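Local structure of glucosamine-6-phosphate deaminase (Thermotoga maritima, 1J5X) at residues 198-203 and 297-302; 246-251 and 277-282; 263-268 and 289-294. The protein belongs to the SIS-domain family of alpha/beta proteins, built around two parallel beta sheets that helices cover. All coordinates share one frame; numbering follows the deposited sequence.

Contact 1: residues 198-203 and 297-302; sequences DISWKV and GDIPVS
I299 is the bump of this contact, and its branched side chain settles into a shallow hollow on helix 184-205 lined by I199, S200 and V203. Its CD1 methyl reaches down to the helix backbone and stops 3.8 Å from S200 CA. With CG2 anti to the backbone N and CG1 beside it (chi1 -61°), the two branches of I299 spread over different walls of the hollow. CG2 comes to 3.4 Å from S200 OG, while CG1 lies against V203, 4.0 Å from V203 CG1. I199 and I299 pass alongside each other, running opposite ways, with I299 CG2 4.1 Å from I199 CG2. On one flank the P300 ring crosses I199 at about a right angle, its CD 4.0 Å from I199 CG2. On the V203 side, V203 CG2 meets the carbonyl of the loop, 3.6 Å from D298 O. F196 of the same helix and L291 of strand 289-293 also touch I299, so the residue plugs the seam between helix and sheet edge. The polar groups look elsewhere: S200 OG bonds to F196 O within its helix, and D298 OD1 is engaged outside the contact, by R280 and E292. The two segments thus share no polar bond, only a fit of methyl groups and ring; a directional tie of loop to helix lies earlier on the helix, where Y192 OH bonds to P300 O.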
loop_
_atom_site.group_PDB
_atom_site.type_symbol
_atom_site.label_atom_id
_atom_site.label_comp_id
_atom_site.label_asym_id
_atom_site.label_seq_id
_atom_site.Cartn_x
_atom_site.Cartn_y
_atom_site.Cartn_z
ATOM N N ASP A 198 -2.643 -16.994 -6.681
ATOM C CA ASP A 198 -3.114 -18.342 -6.399
ATOM C C ASP A 198 -2.344 -18.993 -5.259
ATOM O O ASP A 198 -2.937 -19.669 -4.440
ATOM C CB ASP A 198 -3.074 -19.225 -7.688
ATOM C CG ASP A 198 -3.977 -18.686 -8.810
ATOM O OD1 ASP A 198 -4.953 -17.938 -8.542
ATOM O OD2 ASP A 198 -3.730 -19.016 -9.992
ATOM N N ILE A 199 -1.024 -18.806 -5.188
ATOM C CA ILE A 199 -0.263 -19.373 -4.092
ATOM C C ILE A 199 -0.744 -18.714 -2.783
ATOM O O ILE A 199 -0.894 -19.382 -1.731
ATOM C CB ILE A 199 1.302 -19.116 -4.249
ATOM C CG1 ILE A 199 1.850 -19.956 -5.438
ATOM C CG2 ILE A 199 2.025 -19.436 -2.929
ATOM C CD1 ILE A 199 3.316 -19.640 -5.876
ATOM N N SER A 200 -0.916 -17.400 -2.842
ATOM C CA SER A 200 -1.333 -16.636 -1.652
ATOM C C SER A 200 -2.672 -17.187 -1.153
ATOM O O SER A 200 -2.810 -17.520 0.037
ATOM C CB SER A 200 -1.485 -15.137 -1.989
ATOM O OG SER A 200 -0.214 -14.566 -2.265
ATOM N N TRP A 201 -3.624 -17.286 -2.061
ATOM C CA TRP A 201 -4.955 -17.775 -1.685
ATOM C C TRP A 201 -4.904 -19.115 -1.012
ATOM O O TRP A 201 -5.483 -19.307 0.076
ATOM C CB TRP A 201 -5.876 -17.849 -2.899
ATOM C CG TRP A 201 -7.304 -18.130 -2.492
ATOM C CD1 TRP A 201 -7.848 -19.337 -2.166
ATOM C CD2 TRP A 201 -8.310 -17.152 -2.229
ATOM N NE1 TRP A 201 -9.131 -19.172 -1.700
ATOM C CE2 TRP A 201 -9.443 -17.837 -1.731
ATOM C CE3 TRP A 201 -8.365 -15.755 -2.360
ATOM C CZ2 TRP A 201 -10.633 -17.161 -1.357
ATOM C CZ3 TRP A 201 -9.557 -15.082 -1.983
ATOM C CH2 TRP A 201 -10.666 -15.796 -1.490
ATOM N N LYS A 202 -4.157 -20.046 -1.614
ATOM C CA LYS A 202 -4.073 -21.400 -1.069
ATOM C C LYS A 202 -3.292 -21.522 0.223
ATOM O O LYS A 202 -3.665 -22.310 1.096
ATOM C CB LYS A 202 -3.543 -22.392 -2.141
ATOM C CG LYS A 202 -2.148 -22.073 -2.685
ATOM C CD LYS A 202 -0.987 -22.424 -1.711
ATOM C CE LYS A 202 -0.830 -23.947 -1.468
ATOM N NZ LYS A 202 0.078 -24.285 -0.309
ATOM N N VAL A 203 -2.209 -20.763 0.363
ATOM C CA VAL A 203 -1.425 -20.775 1.580
ATOM C C VAL A 203 -2.268 -20.204 2.744
ATOM O O VAL A 203 -2.248 -20.734 3.857
ATOM C CB VAL A 203 -0.137 -19.883 1.430
ATOM C CG1 VAL A 203 0.497 -19.636 2.771
ATOM C CG2 VAL A 203 0.879 -20.554 0.431
ATOM N N GLY A 297 10.393 -17.915 1.628
ATOM C CA GLY A 297 9.324 -17.924 2.605
ATOM C C GLY A 297 8.136 -18.736 2.145
ATOM O O GLY A 297 8.231 -19.495 1.174
ATOM N N ASP A 298 7.006 -18.562 2.827
ATOM C CA ASP A 298 5.780 -19.282 2.540
ATOM C C ASP A 298 5.080 -18.911 1.254
ATOM O O ASP A 298 4.397 -19.739 0.647
ATOM C CB ASP A 298 4.808 -19.099 3.722
ATOM C CG ASP A 298 5.417 -19.536 5.025
ATOM O OD1 ASP A 298 6.057 -18.715 5.736
ATOM O OD2 ASP A 298 5.271 -20.750 5.322
ATOM N N ILE A 299 5.181 -17.647 0.854
ATOM C CA ILE A 299 4.582 -17.172 -0.388
ATOM C C ILE A 299 5.737 -16.478 -1.136
ATOM O O ILE A 299 6.083 -15.305 -0.898
ATOM C CB ILE A 299 3.456 -16.135 -0.125
ATOM C CG1 ILE A 299 2.308 -16.752 0.701
ATOM C CG2 ILE A 299 2.866 -15.665 -1.433
ATOM C CD1 ILE A 299 1.188 -15.629 1.043
ATOM N N PRO A 300 6.349 -17.182 -2.100
ATOM C CA PRO A 300 7.463 -16.633 -2.852
ATOM C C PRO A 300 7.109 -15.482 -3.741
ATOM O O PRO A 300 6.071 -15.497 -4.389
ATOM C CB PRO A 300 7.953 -17.826 -3.705
ATOM C CG PRO A 300 7.256 -19.022 -3.086
ATOM C CD PRO A 300 5.920 -18.455 -2.680
ATOM N N VAL A 301 8.006 -14.495 -3.746
ATOM C CA VAL A 301 7.931 -13.338 -4.626
ATOM C C VAL A 301 9.272 -12.640 -4.434
ATOM O O VAL A 301 9.866 -12.778 -3.348
ATOM C CB VAL A 301 6.771 -12.406 -4.278
ATOM C CG1 VAL A 301 6.962 -11.825 -2.827
ATOM C CG2 VAL A 301 6.708 -11.293 -5.335
ATOM N N SER A 302 9.753 -11.910 -5.452
ATOM C CA SER A 302 11.059 -11.232 -5.345
ATOM C C SER A 302 11.204 -10.434 -4.050
ATOM O O SER A 302 10.268 -9.751 -3.642
ATOM C CB SER A 302 11.244 -10.274 -6.515
ATOM O OG SER A 302 12.332 -9.379 -6.331
#

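Contact 2: residues 246-251 and 277-282; sequences STLEYR and KRLRKE
L248 and L279 mark the nearest backbone approach, with L248 CA 7.9 Å from L279 CA, where the loop and short 3-10 turn of 246-251 face the side of helix 273-285. The gap is filled mainly by L279 and R251. L279 CG stands anti to the backbone N (chi1 178°), and the branch beyond it forks between two partners. Its CD2 enters beside T247, 3.4 Å from T247 O and 3.7 Å from T247 CG2. Its CD1 lies over the centre of one face of the R251 guanidinium, 3.8 Å above the plane. R251 is extended from CG to NE and runs alongside L279 in the reverse sense; its NH2 lies 3.5 Å from L279 CA. At the edge of the same guanidinium, and in its plane, sits E282 OE1. The salt bridge rests on R251 NE, which donates to E282 OE1 at 2.8 Å with a nearly straight N-H...O angle of 171°. R251 NH2 adds a weak, bent second bond to that same oxygen. OE1 is met on its syn side but well out of the carboxylate plane, and the two flat groups are 47° apart, so this is not the coplanar two-oxygen pairing. E282 OE2 is left for K255, which makes the carboxylate a bridge between two basic side chains. L279 and T247 also both touch L218 on strand 214-218. The salt bridge joins helix 273-285 to the loop after edge strand 241-245, and a helix packed on a parallel sheet is the layered alpha/beta build, consistent with a SIS-like fold here.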
loop_
_atom_site.group_PDB
_atom_site.type_symbol
_atom_site.label_atom_id
_atom_site.label_comp_id
_atom_site.label_asym_id
_atom_site.label_seq_id
_atom_site.Cartn_x
_atom_site.Cartn_y
_atom_site.Cartn_z
ATOM N N SER A 246 8.180 -1.773 11.640
ATOM C CA SER A 246 9.390 -2.044 10.845
ATOM C C SER A 246 9.866 -3.387 11.484
ATOM O O SER A 246 9.838 -3.556 12.722
ATOM C CB SER A 246 10.456 -0.948 11.067
ATOM O OG SER A 246 11.613 -1.281 10.311
ATOM N N THR A 247 10.352 -4.302 10.656
ATOM C CA THR A 247 10.599 -5.672 11.126
ATOM C C THR A 247 11.227 -5.938 12.479
ATOM O O THR A 247 10.613 -6.674 13.317
ATOM C CB THR A 247 11.313 -6.451 10.011
ATOM O OG1 THR A 247 10.553 -6.312 8.789
ATOM C CG2 THR A 247 11.379 -7.952 10.334
ATOM N N LEU A 248 12.435 -5.440 12.670
ATOM C CA LEU A 248 13.161 -5.681 13.910
ATOM C C LEU A 248 12.617 -4.838 15.062
ATOM O O LEU A 248 12.974 -5.094 16.221
ATOM C CB LEU A 248 14.658 -5.384 13.699
ATOM C CG LEU A 248 15.252 -6.253 12.596
ATOM C CD1 LEU A 248 16.678 -5.933 12.402
ATOM C CD2 LEU A 248 15.008 -7.740 12.933
ATOM N N GLU A 249 11.738 -3.861 14.765
ATOM C CA GLU A 249 11.207 -3.005 15.848
ATOM C C GLU A 249 10.301 -3.816 16.720
ATOM O O GLU A 249 10.074 -3.449 17.872
ATOM C CB GLU A 249 10.357 -1.852 15.288
ATOM C CG GLU A 249 11.247 -0.765 14.692
ATOM C CD GLU A 249 12.041 -0.012 15.791
ATOM O OE1 GLU A 249 11.445 0.787 16.570
ATOM O OE2 GLU A 249 13.243 -0.225 15.900
ATOM N N TYR A 250 9.764 -4.896 16.146
ATOM C CA TYR A 250 8.795 -5.702 16.856
ATOM C C TYR A 250 9.321 -6.267 18.188
ATOM O O TYR A 250 8.538 -6.483 19.109
ATOM C CB TYR A 250 8.243 -6.821 15.935
ATOM C CG TYR A 250 6.949 -7.417 16.497
ATOM C CD1 TYR A 250 5.795 -6.627 16.631
ATOM C CD2 TYR A 250 6.899 -8.753 16.927
ATOM C CE1 TYR A 250 4.647 -7.128 17.159
ATOM C CE2 TYR A 250 5.736 -9.282 17.481
ATOM C CZ TYR A 250 4.609 -8.469 17.594
ATOM O OH TYR A 250 3.440 -8.935 18.114
ATOM N N ARG A 251 10.625 -6.443 18.332
ATOM C CA ARG A 251 11.137 -6.963 19.583
ATOM C C ARG A 251 11.153 -5.920 20.675
ATOM O O ARG A 251 11.208 -6.284 21.864
ATOM C CB ARG A 251 12.598 -7.405 19.464
ATOM C CG ARG A 251 12.794 -8.713 18.621
ATOM C CD ARG A 251 14.236 -9.195 18.872
ATOM N NE ARG A 251 14.479 -10.483 18.212
ATOM C CZ ARG A 251 15.029 -10.614 16.999
ATOM N NH1 ARG A 251 15.408 -9.538 16.286
ATOM N NH2 ARG A 251 15.206 -11.839 16.493
ATOM N N LYS A 277 14.640 -15.309 9.812
ATOM C CA LYS A 277 14.350 -16.628 10.328
ATOM C C LYS A 277 14.512 -16.656 11.853
ATOM O O LYS A 277 13.727 -17.330 12.550
ATOM C CB LYS A 277 15.250 -17.657 9.618
ATOM C CG LYS A 277 14.807 -17.854 8.130
ATOM C CD LYS A 277 13.385 -18.447 8.118
ATOM C CE LYS A 277 13.043 -19.257 6.875
ATOM N NZ LYS A 277 12.616 -18.450 5.740
ATOM N N ARG A 278 15.501 -15.933 12.366
ATOM C CA ARG A 278 15.726 -15.885 13.805
ATOM C C ARG A 278 14.504 -15.259 14.483
ATOM O O ARG A 278 14.023 -15.763 15.502
ATOM C CB ARG A 278 16.948 -15.070 14.160
ATOM C CG ARG A 278 18.262 -15.689 13.819
ATOM C CD ARG A 278 19.380 -14.813 14.379
ATOM N NE ARG A 278 20.709 -15.321 14.042
ATOM C CZ ARG A 278 21.848 -14.854 14.566
ATOM N NH1 ARG A 278 21.821 -13.854 15.453
ATOM N NH2 ARG A 278 23.016 -15.402 14.224
ATOM N N LEU A 279 13.973 -14.176 13.908
ATOM C CA LEU A 279 12.798 -13.519 14.512
ATOM C C LEU A 279 11.553 -14.444 14.436
ATOM O O LEU A 279 10.770 -14.535 15.370
ATOM C CB LEU A 279 12.517 -12.187 13.768
ATOM C CG LEU A 279 11.300 -11.400 14.250
ATOM C CD1 LEU A 279 11.419 -11.152 15.778
ATOM C CD2 LEU A 279 11.217 -10.062 13.420
ATOM N N ARG A 280 11.372 -15.104 13.295
ATOM C CA ARG A 280 10.281 -16.032 13.122
ATOM C C ARG A 280 10.314 -17.092 14.238
ATOM O O ARG A 280 9.292 -17.304 14.913
ATOM C CB ARG A 280 10.400 -16.745 11.767
ATOM C CG ARG A 280 9.418 -17.894 11.609
ATOM C CD ARG A 280 9.365 -18.440 10.183
ATOM N NE ARG A 280 8.310 -19.454 10.100
ATOM C CZ ARG A 280 7.534 -19.687 9.046
ATOM N NH1 ARG A 280 7.649 -18.989 7.919
ATOM N NH2 ARG A 280 6.613 -20.635 9.125
ATOM N N LYS A 281 11.474 -17.717 14.444
ATOM C CA LYS A 281 11.551 -18.793 15.457
ATOM C C LYS A 281 11.239 -18.215 16.842
ATOM O O LYS A 281 10.553 -18.844 17.650
ATOM C CB LYS A 281 12.941 -19.459 15.468
ATOM C CG LYS A 281 14.123 -18.526 15.768
ATOM C CD LYS A 281 14.242 -18.138 17.268
ATOM C CE LYS A 281 15.253 -17.015 17.558
ATOM N NZ LYS A 281 16.645 -17.401 17.246
ATOM N N GLU A 282 11.711 -16.991 17.097
ATOM C CA GLU A 282 11.455 -16.366 18.391
ATOM C C GLU A 282 9.945 -16.127 18.590
ATOM O O GLU A 282 9.363 -16.551 19.601
ATOM C CB GLU A 282 12.289 -15.092 18.507
ATOM C CG GLU A 282 12.116 -14.352 19.842
ATOM C CD GLU A 282 12.809 -13.008 19.865
ATOM O OE1 GLU A 282 13.984 -12.944 19.478
ATOM O OE2 GLU A 282 12.171 -12.015 20.282
#

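Contact 3: residues 263-268 and 289-294; sequences LVFMQK and TVLEVG
K268 NZ is gripped by three carboxylates: E292 across the contact, and D273 and E276 at the start of helix 273-285. The modelled K268 NZ to E292 OE2 distance of 2.5 Å is very short, so its exact length is doubtful, but the salt bridge itself is clear, NZ approaching nearly along the C-O axis. K268 bends at its last two torsions (chi4 66°) to bring NZ there. The other oxygen, E292 OE1, receives R280 and K277, so the carboxylate of the buried E292 is shared among basic side chains on both of its oxygens. The setting is a beta-alpha-beta crossover: strands 262-267 and 289-293 run parallel as neighbours, joined by helix 273-285, with 22° between their directions. Five backbone bonds alternate between them, from V264 N to T289 O, L291 N to V264 O, M266 N to L291 O, V293 N to M266 O (2.8 Å) and K268 N to V293 O (2.9 Å). Toward helix 273-285 the sheet presents V264, M266, V290 and E292. Here the selenomethionine M266 bends at its end and sets CE 3.5 Å from V290 CG1. The opposite face carries L263, F265 and Q267 beside T289, L291 and V293, with helix 313-326 over L263 and F265. The L263 side chain crosses T289 at a slant, CD1 3.6 Å from T289 CG2. Q267 and V293 lie side by side, Q267 OE1 3.5 Å from V293 CG1, and that oxygen takes its hydrogen bond from R311. F265 and L291 also point the same way, and L291 CD2 makes a CH-pi contact over the F265 ring, 4.0 Å from its centroid and 3° off the normal.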
loop_
_atom_site.group_PDB
_atom_site.type_symbol
_atom_site.label_atom_id
_atom_site.label_comp_id
_atom_site.label_asym_id
_atom_site.label_seq_id
_atom_site.Cartn_x
_atom_site.Cartn_y
_atom_site.Cartn_z
ATOM N N LEU A 263 -1.083 -13.708 14.585
ATOM C CA LEU A 263 -0.678 -14.123 13.232
ATOM C C LEU A 263 0.251 -13.014 12.697
ATOM O O LEU A 263 -0.153 -11.857 12.651
ATOM C CB LEU A 263 -1.902 -14.237 12.309
ATOM C CG LEU A 263 -1.683 -14.548 10.803
ATOM C CD1 LEU A 263 -0.957 -15.874 10.663
ATOM C CD2 LEU A 263 -2.983 -14.587 10.054
ATOM N N VAL A 264 1.470 -13.390 12.280
ATOM C CA VAL A 264 2.433 -12.405 11.778
ATOM C C VAL A 264 2.686 -12.611 10.280
ATOM O O VAL A 264 2.929 -13.740 9.861
ATOM C CB VAL A 264 3.782 -12.560 12.528
ATOM C CG1 VAL A 264 4.809 -11.484 12.026
ATOM C CG2 VAL A 264 3.566 -12.456 14.036
ATOM N N PHE A 265 2.621 -11.548 9.464
ATOM C CA PHE A 265 2.951 -11.663 8.039
ATOM C C PHE A 265 4.199 -10.816 7.949
ATOM O O PHE A 265 4.175 -9.612 8.243
ATOM C CB PHE A 265 1.907 -11.055 7.143
ATOM C CG PHE A 265 0.868 -12.031 6.661
ATOM C CD1 PHE A 265 0.444 -13.083 7.485
ATOM C CD2 PHE A 265 0.245 -11.850 5.442
ATOM C CE1 PHE A 265 -0.617 -13.950 7.055
ATOM C CE2 PHE A 265 -0.826 -12.730 5.018
ATOM C CZ PHE A 265 -1.220 -13.764 5.859
HETATM N N MSE A 266 5.299 -11.459 7.597
HETATM C CA MSE A 266 6.575 -10.818 7.538
HETATM C C MSE A 266 7.017 -10.660 6.077
HETATM O O MSE A 266 7.094 -11.655 5.329
HETATM C CB MSE A 266 7.585 -11.681 8.303
HETATM C CG MSE A 266 8.971 -11.041 8.378
HETATM SE SE MSE A 266 10.222 -12.155 9.431
HETATM C CE MSE A 266 8.969 -13.041 10.571
ATOM N N GLN A 267 7.315 -9.421 5.680
ATOM C CA GLN A 267 7.771 -9.133 4.293
ATOM C C GLN A 267 9.280 -9.310 4.242
ATOM O O GLN A 267 10.038 -8.492 4.797
ATOM C CB GLN A 267 7.470 -7.708 3.926
ATOM C CG GLN A 267 5.967 -7.336 4.014
ATOM C CD GLN A 267 5.074 -8.026 2.985
ATOM O OE1 GLN A 267 5.519 -8.410 1.898
ATOM N NE2 GLN A 267 3.770 -8.153 3.312
ATOM N N LYS A 268 9.746 -10.392 3.610
ATOM C CA LYS A 268 11.212 -10.617 3.539
ATOM C C LYS A 268 11.934 -9.604 2.635
ATOM O O LYS A 268 11.414 -9.244 1.617
ATOM C CB LYS A 268 11.491 -12.009 2.966
ATOM C CG LYS A 268 10.904 -13.164 3.810
ATOM C CD LYS A 268 11.363 -14.595 3.268
ATOM C CE LYS A 268 12.851 -14.799 3.567
ATOM N NZ LYS A 268 13.137 -14.886 5.041
ATOM N N THR A 289 1.774 -17.550 15.012
ATOM C CA THR A 289 1.803 -18.281 13.755
ATOM C C THR A 289 2.532 -17.242 12.851
ATOM O O THR A 289 2.109 -16.087 12.781
ATOM C CB THR A 289 0.404 -18.452 13.201
ATOM O OG1 THR A 289 -0.346 -19.328 14.065
ATOM C CG2 THR A 289 0.453 -19.003 11.828
ATOM N N VAL A 290 3.594 -17.642 12.172
ATOM C CA VAL A 290 4.315 -16.694 11.309
ATOM C C VAL A 290 4.320 -17.153 9.890
ATOM O O VAL A 290 4.554 -18.362 9.612
ATOM C CB VAL A 290 5.740 -16.547 11.746
ATOM C CG1 VAL A 290 6.471 -15.533 10.802
ATOM C CG2 VAL A 290 5.796 -16.151 13.240
ATOM N N LEU A 291 4.005 -16.218 8.999
ATOM C CA LEU A 291 3.980 -16.458 7.567
ATOM C C LEU A 291 4.957 -15.472 6.892
ATOM O O LEU A 291 4.924 -14.254 7.162
ATOM C CB LEU A 291 2.572 -16.247 7.051
ATOM C CG LEU A 291 2.279 -16.660 5.620
ATOM C CD1 LEU A 291 0.815 -17.166 5.503
ATOM C CD2 LEU A 291 2.499 -15.440 4.727
ATOM N N GLU A 292 5.869 -15.998 6.073
ATOM C CA GLU A 292 6.783 -15.100 5.365
ATOM C C GLU A 292 6.380 -14.895 3.924
ATOM O O GLU A 292 6.073 -15.852 3.190
ATOM C CB GLU A 292 8.214 -15.641 5.378
ATOM C CG GLU A 292 8.912 -15.585 6.709
ATOM C CD GLU A 292 10.187 -16.439 6.708
ATOM O OE1 GLU A 292 10.100 -17.654 7.003
ATOM O OE2 GLU A 292 11.274 -15.894 6.432
ATOM N N VAL A 293 6.418 -13.639 3.485
ATOM C CA VAL A 293 6.097 -13.307 2.104
ATOM C C VAL A 293 7.421 -12.953 1.454
ATOM O O VAL A 293 8.077 -12.018 1.897
ATOM C CB VAL A 293 5.191 -12.038 2.017
ATOM C CG1 VAL A 293 5.001 -11.604 0.541
ATOM C CG2 VAL A 293 3.842 -12.353 2.722
ATOM N N GLY A 294 7.791 -13.667 0.397
ATOM C CA GLY A 294 9.085 -13.392 -0.257
ATOM C C GLY A 294 9.810 -14.737 -0.558
ATOM O O GLY A 294 9.463 -15.834 -0.038
#

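Contact 3 lies between the other two, its centre about 10 Å from the centre of each, while contacts 1 and 2 are about 20 Å apart, centre to centre. D298 of contact 1 ties all three: its OD1 makes a salt bridge to R280 NH1 on the helix of contact 2 (2.7 Å) and a probable hydrogen bond with E292 N on the edge strand of contact 3 (2.7 Å). The loop also turns back along that strand, with I299 O 2.7 Å from G294 N, a probable hydrogen bond. On the helix side, R280 CA comes to 4.1 Å from M266 CE. Helix 273-285 and loop 297-302 thus converge on strand 289-293, at the edge of the four-stranded sheet.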